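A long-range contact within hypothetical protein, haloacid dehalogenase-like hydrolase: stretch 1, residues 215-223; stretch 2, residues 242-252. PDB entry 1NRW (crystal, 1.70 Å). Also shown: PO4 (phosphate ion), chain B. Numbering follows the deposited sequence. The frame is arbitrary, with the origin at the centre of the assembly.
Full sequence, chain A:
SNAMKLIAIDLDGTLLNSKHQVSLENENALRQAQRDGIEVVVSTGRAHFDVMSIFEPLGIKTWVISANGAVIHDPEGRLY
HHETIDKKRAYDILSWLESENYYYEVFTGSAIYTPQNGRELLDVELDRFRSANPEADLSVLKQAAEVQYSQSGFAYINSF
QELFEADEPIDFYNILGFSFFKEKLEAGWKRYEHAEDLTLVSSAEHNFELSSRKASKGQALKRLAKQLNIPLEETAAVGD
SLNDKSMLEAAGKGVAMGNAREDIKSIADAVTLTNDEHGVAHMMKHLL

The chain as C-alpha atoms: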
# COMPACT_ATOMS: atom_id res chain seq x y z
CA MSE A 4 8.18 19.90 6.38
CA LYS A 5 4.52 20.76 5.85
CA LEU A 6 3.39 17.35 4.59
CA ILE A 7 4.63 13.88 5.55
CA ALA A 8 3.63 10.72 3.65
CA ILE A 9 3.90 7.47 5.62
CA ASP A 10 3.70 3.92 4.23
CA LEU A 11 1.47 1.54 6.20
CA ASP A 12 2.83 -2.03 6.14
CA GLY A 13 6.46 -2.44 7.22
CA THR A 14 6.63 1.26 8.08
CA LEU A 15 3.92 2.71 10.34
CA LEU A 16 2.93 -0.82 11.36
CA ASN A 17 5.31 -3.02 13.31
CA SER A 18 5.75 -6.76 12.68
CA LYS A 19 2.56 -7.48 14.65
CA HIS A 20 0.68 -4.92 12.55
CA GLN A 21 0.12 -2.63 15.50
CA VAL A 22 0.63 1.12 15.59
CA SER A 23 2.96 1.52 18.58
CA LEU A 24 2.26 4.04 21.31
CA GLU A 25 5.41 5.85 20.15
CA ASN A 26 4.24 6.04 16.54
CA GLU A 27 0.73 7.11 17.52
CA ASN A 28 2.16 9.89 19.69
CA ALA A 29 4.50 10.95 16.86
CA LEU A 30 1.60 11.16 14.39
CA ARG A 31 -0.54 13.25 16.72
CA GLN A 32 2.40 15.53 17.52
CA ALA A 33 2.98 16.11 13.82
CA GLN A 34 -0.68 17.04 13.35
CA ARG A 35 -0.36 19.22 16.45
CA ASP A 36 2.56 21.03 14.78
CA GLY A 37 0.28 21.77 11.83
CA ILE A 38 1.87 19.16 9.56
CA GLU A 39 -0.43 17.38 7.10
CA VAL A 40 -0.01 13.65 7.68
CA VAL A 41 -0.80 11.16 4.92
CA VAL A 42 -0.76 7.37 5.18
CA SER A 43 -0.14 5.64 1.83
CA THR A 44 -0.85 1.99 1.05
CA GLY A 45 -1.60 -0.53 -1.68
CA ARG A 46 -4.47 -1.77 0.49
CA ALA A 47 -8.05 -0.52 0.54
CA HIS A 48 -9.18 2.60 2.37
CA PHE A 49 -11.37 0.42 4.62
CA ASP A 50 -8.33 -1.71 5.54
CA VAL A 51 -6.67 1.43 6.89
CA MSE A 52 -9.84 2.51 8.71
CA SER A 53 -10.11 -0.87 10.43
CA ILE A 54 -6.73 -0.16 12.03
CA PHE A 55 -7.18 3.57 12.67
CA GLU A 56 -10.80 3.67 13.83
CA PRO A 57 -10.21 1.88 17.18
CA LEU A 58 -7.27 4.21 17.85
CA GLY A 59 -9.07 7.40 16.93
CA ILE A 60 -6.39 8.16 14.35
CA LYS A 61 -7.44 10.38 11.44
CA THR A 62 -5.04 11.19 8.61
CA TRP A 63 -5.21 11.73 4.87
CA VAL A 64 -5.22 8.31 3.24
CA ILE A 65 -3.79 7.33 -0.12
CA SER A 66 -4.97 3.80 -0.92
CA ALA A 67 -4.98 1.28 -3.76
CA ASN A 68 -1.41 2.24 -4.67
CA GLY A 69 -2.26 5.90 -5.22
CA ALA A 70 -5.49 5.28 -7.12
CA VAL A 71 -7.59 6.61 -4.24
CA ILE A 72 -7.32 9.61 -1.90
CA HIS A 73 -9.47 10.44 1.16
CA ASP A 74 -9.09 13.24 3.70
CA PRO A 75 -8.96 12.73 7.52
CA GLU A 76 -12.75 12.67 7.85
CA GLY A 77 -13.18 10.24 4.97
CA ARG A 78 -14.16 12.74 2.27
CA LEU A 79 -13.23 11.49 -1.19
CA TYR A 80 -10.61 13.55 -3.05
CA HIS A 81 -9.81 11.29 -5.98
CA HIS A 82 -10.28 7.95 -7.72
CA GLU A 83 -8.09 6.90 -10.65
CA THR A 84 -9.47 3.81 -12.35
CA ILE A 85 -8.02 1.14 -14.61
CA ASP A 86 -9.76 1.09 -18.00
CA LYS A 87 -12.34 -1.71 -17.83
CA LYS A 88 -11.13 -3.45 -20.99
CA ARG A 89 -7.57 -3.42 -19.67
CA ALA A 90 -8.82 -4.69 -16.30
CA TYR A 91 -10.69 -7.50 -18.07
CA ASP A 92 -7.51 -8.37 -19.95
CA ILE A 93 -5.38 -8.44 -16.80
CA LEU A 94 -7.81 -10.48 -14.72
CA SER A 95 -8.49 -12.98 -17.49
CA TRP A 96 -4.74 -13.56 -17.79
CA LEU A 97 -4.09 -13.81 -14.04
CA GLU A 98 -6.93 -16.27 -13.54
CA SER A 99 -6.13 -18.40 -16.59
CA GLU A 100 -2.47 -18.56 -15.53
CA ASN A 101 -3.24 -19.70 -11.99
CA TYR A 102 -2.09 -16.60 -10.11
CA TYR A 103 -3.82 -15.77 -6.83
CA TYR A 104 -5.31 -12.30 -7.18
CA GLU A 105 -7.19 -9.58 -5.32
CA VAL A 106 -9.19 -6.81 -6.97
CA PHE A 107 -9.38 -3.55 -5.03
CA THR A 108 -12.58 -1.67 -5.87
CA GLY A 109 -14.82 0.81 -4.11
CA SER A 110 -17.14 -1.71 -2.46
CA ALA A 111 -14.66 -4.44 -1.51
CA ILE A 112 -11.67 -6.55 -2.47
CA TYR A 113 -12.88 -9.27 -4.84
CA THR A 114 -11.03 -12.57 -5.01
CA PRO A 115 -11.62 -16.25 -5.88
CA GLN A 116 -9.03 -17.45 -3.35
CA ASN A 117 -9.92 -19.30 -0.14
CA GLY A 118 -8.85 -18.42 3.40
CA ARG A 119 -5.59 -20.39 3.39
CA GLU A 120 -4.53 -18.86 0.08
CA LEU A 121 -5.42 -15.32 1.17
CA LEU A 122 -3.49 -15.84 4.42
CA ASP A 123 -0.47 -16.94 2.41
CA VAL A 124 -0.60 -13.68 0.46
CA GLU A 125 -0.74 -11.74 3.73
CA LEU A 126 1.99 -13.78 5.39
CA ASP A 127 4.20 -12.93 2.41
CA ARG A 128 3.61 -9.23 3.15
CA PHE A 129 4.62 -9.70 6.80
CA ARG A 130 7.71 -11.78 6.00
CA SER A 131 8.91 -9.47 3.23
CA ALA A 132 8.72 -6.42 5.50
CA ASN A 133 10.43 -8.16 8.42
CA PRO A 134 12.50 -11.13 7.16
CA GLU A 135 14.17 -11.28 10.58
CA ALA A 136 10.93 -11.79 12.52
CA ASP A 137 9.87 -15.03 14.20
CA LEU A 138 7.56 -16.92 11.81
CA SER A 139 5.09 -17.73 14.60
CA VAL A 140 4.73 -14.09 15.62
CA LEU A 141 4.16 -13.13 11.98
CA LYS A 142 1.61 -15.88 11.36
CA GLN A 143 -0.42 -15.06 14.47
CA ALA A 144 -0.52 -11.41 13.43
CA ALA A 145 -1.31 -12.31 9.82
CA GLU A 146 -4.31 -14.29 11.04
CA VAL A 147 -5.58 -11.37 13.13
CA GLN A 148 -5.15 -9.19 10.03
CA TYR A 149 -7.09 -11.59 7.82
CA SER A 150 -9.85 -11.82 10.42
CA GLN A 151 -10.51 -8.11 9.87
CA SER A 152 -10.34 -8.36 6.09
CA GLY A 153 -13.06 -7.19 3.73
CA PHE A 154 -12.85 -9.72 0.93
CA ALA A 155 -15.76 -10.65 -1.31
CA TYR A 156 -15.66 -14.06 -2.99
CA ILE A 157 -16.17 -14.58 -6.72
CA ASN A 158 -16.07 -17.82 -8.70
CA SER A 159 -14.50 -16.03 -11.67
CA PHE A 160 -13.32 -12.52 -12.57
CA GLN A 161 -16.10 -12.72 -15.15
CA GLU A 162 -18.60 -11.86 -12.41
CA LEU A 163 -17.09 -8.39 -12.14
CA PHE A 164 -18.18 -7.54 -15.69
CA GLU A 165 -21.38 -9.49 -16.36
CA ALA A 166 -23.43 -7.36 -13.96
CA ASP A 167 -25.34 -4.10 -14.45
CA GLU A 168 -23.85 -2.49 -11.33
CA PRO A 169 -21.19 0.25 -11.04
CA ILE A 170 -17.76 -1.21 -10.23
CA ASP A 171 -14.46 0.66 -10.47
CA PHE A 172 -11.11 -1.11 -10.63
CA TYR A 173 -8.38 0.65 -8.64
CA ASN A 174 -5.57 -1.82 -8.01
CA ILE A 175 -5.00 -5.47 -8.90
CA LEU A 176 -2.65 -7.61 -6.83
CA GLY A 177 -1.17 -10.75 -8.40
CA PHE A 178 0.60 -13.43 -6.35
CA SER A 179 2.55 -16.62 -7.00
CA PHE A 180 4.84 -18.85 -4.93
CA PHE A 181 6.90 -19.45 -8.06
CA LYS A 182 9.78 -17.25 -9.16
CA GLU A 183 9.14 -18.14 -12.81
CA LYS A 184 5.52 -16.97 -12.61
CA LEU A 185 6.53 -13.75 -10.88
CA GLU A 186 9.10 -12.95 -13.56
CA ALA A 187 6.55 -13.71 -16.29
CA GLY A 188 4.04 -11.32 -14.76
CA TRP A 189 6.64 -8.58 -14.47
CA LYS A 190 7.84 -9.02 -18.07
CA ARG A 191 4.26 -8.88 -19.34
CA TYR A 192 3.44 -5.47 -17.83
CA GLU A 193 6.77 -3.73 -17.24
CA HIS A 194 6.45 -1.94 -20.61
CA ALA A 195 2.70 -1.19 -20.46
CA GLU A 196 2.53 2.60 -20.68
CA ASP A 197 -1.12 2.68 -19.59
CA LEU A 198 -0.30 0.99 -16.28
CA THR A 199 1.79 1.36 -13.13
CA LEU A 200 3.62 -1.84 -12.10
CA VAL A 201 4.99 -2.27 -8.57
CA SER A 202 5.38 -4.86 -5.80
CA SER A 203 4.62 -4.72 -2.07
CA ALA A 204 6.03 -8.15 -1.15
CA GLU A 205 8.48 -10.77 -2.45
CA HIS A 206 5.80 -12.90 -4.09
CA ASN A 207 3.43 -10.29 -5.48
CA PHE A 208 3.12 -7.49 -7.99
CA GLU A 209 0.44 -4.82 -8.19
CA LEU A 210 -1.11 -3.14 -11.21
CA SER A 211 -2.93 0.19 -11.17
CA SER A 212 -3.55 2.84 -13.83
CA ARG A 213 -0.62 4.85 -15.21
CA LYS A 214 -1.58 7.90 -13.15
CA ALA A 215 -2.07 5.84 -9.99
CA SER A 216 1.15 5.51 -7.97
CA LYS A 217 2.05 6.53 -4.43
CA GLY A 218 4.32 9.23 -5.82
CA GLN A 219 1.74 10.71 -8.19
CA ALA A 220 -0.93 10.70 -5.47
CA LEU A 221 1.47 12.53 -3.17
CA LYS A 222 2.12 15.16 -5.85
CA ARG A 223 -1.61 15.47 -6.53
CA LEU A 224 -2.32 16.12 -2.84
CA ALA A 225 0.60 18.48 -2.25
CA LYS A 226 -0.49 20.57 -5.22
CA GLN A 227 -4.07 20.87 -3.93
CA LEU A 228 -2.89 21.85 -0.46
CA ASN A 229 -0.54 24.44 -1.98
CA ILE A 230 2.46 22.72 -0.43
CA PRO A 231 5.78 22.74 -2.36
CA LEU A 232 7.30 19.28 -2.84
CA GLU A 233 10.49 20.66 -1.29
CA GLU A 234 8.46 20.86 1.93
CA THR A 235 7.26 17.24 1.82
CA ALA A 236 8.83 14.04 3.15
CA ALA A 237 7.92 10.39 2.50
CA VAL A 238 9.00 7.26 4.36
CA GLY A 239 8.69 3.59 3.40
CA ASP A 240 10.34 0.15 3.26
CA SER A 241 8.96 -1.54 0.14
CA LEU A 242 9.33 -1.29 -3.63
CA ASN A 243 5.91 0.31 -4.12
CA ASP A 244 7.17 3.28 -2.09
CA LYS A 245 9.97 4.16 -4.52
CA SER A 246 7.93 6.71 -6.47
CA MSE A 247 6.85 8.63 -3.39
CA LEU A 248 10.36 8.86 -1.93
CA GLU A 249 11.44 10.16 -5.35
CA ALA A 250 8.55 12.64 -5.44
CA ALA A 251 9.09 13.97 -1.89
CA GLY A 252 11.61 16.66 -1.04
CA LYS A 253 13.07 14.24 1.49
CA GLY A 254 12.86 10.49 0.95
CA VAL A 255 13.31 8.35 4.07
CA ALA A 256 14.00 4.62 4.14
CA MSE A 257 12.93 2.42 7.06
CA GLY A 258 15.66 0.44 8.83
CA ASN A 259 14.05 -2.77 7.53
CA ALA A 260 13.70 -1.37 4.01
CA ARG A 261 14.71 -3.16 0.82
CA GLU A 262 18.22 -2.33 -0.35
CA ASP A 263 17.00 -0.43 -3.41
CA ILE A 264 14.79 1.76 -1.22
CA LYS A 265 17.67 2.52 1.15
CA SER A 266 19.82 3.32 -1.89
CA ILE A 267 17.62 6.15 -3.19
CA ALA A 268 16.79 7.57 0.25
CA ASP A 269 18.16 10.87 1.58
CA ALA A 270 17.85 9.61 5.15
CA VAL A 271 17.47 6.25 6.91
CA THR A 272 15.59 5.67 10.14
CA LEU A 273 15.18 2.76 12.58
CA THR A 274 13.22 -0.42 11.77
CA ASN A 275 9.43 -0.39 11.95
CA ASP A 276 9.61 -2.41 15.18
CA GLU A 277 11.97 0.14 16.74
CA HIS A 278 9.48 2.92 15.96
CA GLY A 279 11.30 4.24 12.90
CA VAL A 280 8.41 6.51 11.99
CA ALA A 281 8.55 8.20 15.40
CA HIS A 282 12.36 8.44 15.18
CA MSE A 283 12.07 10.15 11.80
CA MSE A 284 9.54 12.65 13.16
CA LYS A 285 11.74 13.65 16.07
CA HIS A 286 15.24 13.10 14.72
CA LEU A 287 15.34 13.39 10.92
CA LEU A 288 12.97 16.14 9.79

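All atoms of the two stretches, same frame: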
# COMPACT_ATOMS: atom_id res chain seq x y z
N ALA A 215 -1.87 6.27 -11.37
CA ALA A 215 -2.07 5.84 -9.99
C ALA A 215 -0.80 5.21 -9.41
O ALA A 215 -0.47 4.06 -9.70
CB ALA A 215 -3.22 4.83 -9.91
N SER A 216 -0.06 5.99 -8.63
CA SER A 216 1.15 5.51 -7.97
C SER A 216 1.24 6.31 -6.67
O SER A 216 0.64 7.38 -6.56
CB SER A 216 2.40 5.72 -8.83
OG SER A 216 2.77 7.09 -8.93
N LYS A 217 1.96 5.80 -5.68
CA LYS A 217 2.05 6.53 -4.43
C LYS A 217 2.68 7.90 -4.64
O LYS A 217 2.27 8.88 -4.02
CB LYS A 217 2.85 5.73 -3.39
CG LYS A 217 2.10 4.49 -2.90
CD LYS A 217 2.79 3.85 -1.70
CE LYS A 217 2.04 2.60 -1.23
NZ LYS A 217 2.66 2.04 0.00
N GLY A 218 3.67 7.97 -5.54
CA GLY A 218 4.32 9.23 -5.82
C GLY A 218 3.42 10.24 -6.51
O GLY A 218 3.41 11.41 -6.15
N GLN A 219 2.64 9.80 -7.49
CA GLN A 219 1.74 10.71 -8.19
C GLN A 219 0.61 11.20 -7.29
O GLN A 219 0.17 12.34 -7.39
CB GLN A 219 1.16 10.03 -9.44
CG GLN A 219 2.19 9.83 -10.54
CD GLN A 219 1.64 9.06 -11.72
OE1 GLN A 219 1.62 7.82 -11.72
NE2 GLN A 219 1.17 9.79 -12.72
N ALA A 220 0.14 10.33 -6.40
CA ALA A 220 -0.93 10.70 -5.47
C ALA A 220 -0.40 11.75 -4.50
O ALA A 220 -1.12 12.68 -4.13
CB ALA A 220 -1.42 9.46 -4.71
N LEU A 221 0.85 11.58 -4.08
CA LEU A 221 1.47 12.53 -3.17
C LEU A 221 1.57 13.90 -3.86
O LEU A 221 1.23 14.92 -3.27
CB LEU A 221 2.86 12.05 -2.75
CG LEU A 221 3.69 12.96 -1.83
CD1 LEU A 221 2.86 13.38 -0.63
CD2 LEU A 221 4.95 12.22 -1.39
N LYS A 222 2.00 13.90 -5.12
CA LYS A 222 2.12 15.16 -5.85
C LYS A 222 0.76 15.82 -6.03
O LYS A 222 0.62 17.04 -5.90
CB LYS A 222 2.75 14.92 -7.23
CG LYS A 222 4.19 14.46 -7.20
CD LYS A 222 4.72 14.34 -8.62
CE LYS A 222 6.14 13.82 -8.66
NZ LYS A 222 6.60 13.66 -10.08
N ARG A 223 -0.25 15.00 -6.33
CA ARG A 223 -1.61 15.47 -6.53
C ARG A 223 -2.12 16.18 -5.27
O ARG A 223 -2.72 17.25 -5.34
CB ARG A 223 -2.50 14.27 -6.86
CG ARG A 223 -3.87 14.61 -7.40
CD ARG A 223 -4.68 13.33 -7.59
NE ARG A 223 -4.03 12.38 -8.50
CZ ARG A 223 -3.94 12.54 -9.81
NH1 ARG A 223 -4.45 13.62 -10.39
NH2 ARG A 223 -3.34 11.62 -10.55
N LEU A 242 9.17 -1.75 -2.25
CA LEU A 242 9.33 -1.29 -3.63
C LEU A 242 8.24 -0.35 -4.13
O LEU A 242 8.53 0.55 -4.91
CB LEU A 242 9.46 -2.50 -4.57
CG LEU A 242 9.80 -2.18 -6.02
CD1 LEU A 242 11.09 -1.37 -6.08
CD2 LEU A 242 9.93 -3.47 -6.82
N ASN A 243 7.00 -0.55 -3.69
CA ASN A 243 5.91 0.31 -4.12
C ASN A 243 6.00 1.73 -3.55
O ASN A 243 5.20 2.60 -3.90
CB ASN A 243 4.55 -0.34 -3.77
CG ASN A 243 4.40 -0.62 -2.28
OD1 ASN A 243 5.37 -0.86 -1.57
ND2 ASN A 243 3.15 -0.61 -1.80
N ASP A 244 6.98 1.96 -2.68
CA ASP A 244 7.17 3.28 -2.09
C ASP A 244 8.20 4.11 -2.85
O ASP A 244 8.33 5.31 -2.61
CB ASP A 244 7.65 3.18 -0.64
CG ASP A 244 6.66 2.49 0.27
OD1 ASP A 244 5.44 2.66 0.05
OD2 ASP A 244 7.10 1.81 1.22
N LYS A 245 8.93 3.48 -3.76
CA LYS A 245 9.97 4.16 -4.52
C LYS A 245 9.53 5.50 -5.11
O LYS A 245 10.18 6.52 -4.89
CB LYS A 245 10.50 3.25 -5.62
CG LYS A 245 11.64 3.85 -6.44
CD LYS A 245 12.12 2.86 -7.49
CE LYS A 245 13.11 3.49 -8.44
NZ LYS A 245 14.32 3.98 -7.73
N SER A 246 8.42 5.49 -5.84
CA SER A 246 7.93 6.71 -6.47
C SER A 246 7.61 7.84 -5.50
O SER A 246 7.78 9.01 -5.85
CB SER A 246 6.71 6.42 -7.35
OG SER A 246 5.59 5.98 -6.60
N MSE A 247 7.15 7.53 -4.28
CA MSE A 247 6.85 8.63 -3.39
C MSE A 247 8.10 9.18 -2.71
O MSE A 247 8.16 10.37 -2.41
CB MSE A 247 5.75 8.27 -2.37
CG MSE A 247 6.15 7.47 -1.17
SE MSE A 247 4.61 7.43 0.04
CE MSE A 247 5.17 5.90 1.09
N LEU A 248 9.12 8.35 -2.50
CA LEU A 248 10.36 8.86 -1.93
C LEU A 248 10.98 9.78 -2.99
O LEU A 248 11.52 10.84 -2.67
CB LEU A 248 11.35 7.73 -1.61
CG LEU A 248 11.32 7.18 -0.18
CD1 LEU A 248 10.01 6.41 0.04
CD2 LEU A 248 12.53 6.27 0.05
N GLU A 249 10.89 9.36 -4.25
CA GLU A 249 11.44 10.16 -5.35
C GLU A 249 10.69 11.48 -5.49
O GLU A 249 11.29 12.52 -5.74
CB GLU A 249 11.36 9.38 -6.66
CG GLU A 249 12.11 8.06 -6.65
CD GLU A 249 11.97 7.29 -7.96
OE1 GLU A 249 10.83 7.14 -8.44
OE2 GLU A 249 13.01 6.83 -8.49
N ALA A 250 9.37 11.44 -5.31
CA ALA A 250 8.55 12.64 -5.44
C ALA A 250 8.75 13.63 -4.29
O ALA A 250 8.76 14.85 -4.51
CB ALA A 250 7.08 12.26 -5.53
N ALA A 251 8.92 13.12 -3.08
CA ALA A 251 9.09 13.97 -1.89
C ALA A 251 10.41 14.74 -1.86
O ALA A 251 11.41 14.31 -2.44
CB ALA A 251 8.97 13.12 -0.63
N GLY A 252 10.40 15.87 -1.17
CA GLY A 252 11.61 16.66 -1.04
C GLY A 252 12.65 15.85 -0.29
O GLY A 252 13.84 15.91 -0.59
P PO4 B . 1.79 -1.30 1.80
O1 PO4 B . 3.14 -0.96 2.28
O2 PO4 B . 1.47 -0.47 0.61
O3 PO4 B . 1.74 -2.73 1.43
O4 PO4 B . 0.81 -1.02 2.87
O HOH W 1 3.33 3.17 -6.01

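Close packing of two helices often depends on a glycine at the crossing point, and this contact is a compact example. Helix 217-223 and helix 245-250 run at 39° to one another, and their axes come within 7.2 Å. Where the two backbones run nearest by their CA atoms, G218 CA lies 3.6 Å from M247 CA, a backbone-to-backbone approach possible because G218 has no side chain. A β-carbon modelled at ideal geometry on G218 would sit 2.4 Å from S246 O, a clash. The space is used instead by a CA-H...O contact, with G218 CA 3.5 Å from S246 O.

Hydrogen bonds exploit the same proximity. The first turn of a helix leaves amides without backbone acceptors, and side chains or solvent must serve them. S216, at the N-cap, accepts from Q219 N through its OG at 3.1 Å. G218 N finds its acceptor across the interface, donating to S246 OG at 3.0 Å with an N-H...O angle of 145°. That of K217 turns to a water, which accepts from K217 N at 3.0 Å and donates to N243 O at 2.9 Å, bridging the two stretches.

The charged interaction lies at one end of the contact. K217, extended beyond its first torsion (m, then t throughout), carries NZ to within 2.8 Å of D244 OD1 in a hydrogen-bonded salt bridge. K217 NZ also donates to phosphate O2, again at 2.8 Å, so one ammonium group serves two anionic partners.

Apolar packing completes the contact further along the helices. L221 CD2 lies 4.1 Å from M247 CB and 4.2 Å from A251 CB, ordinary van der Waals spacing. The small side chain of A250 meets the aliphatic part of K222, whose CE approaches A250 CB to 3.6 Å.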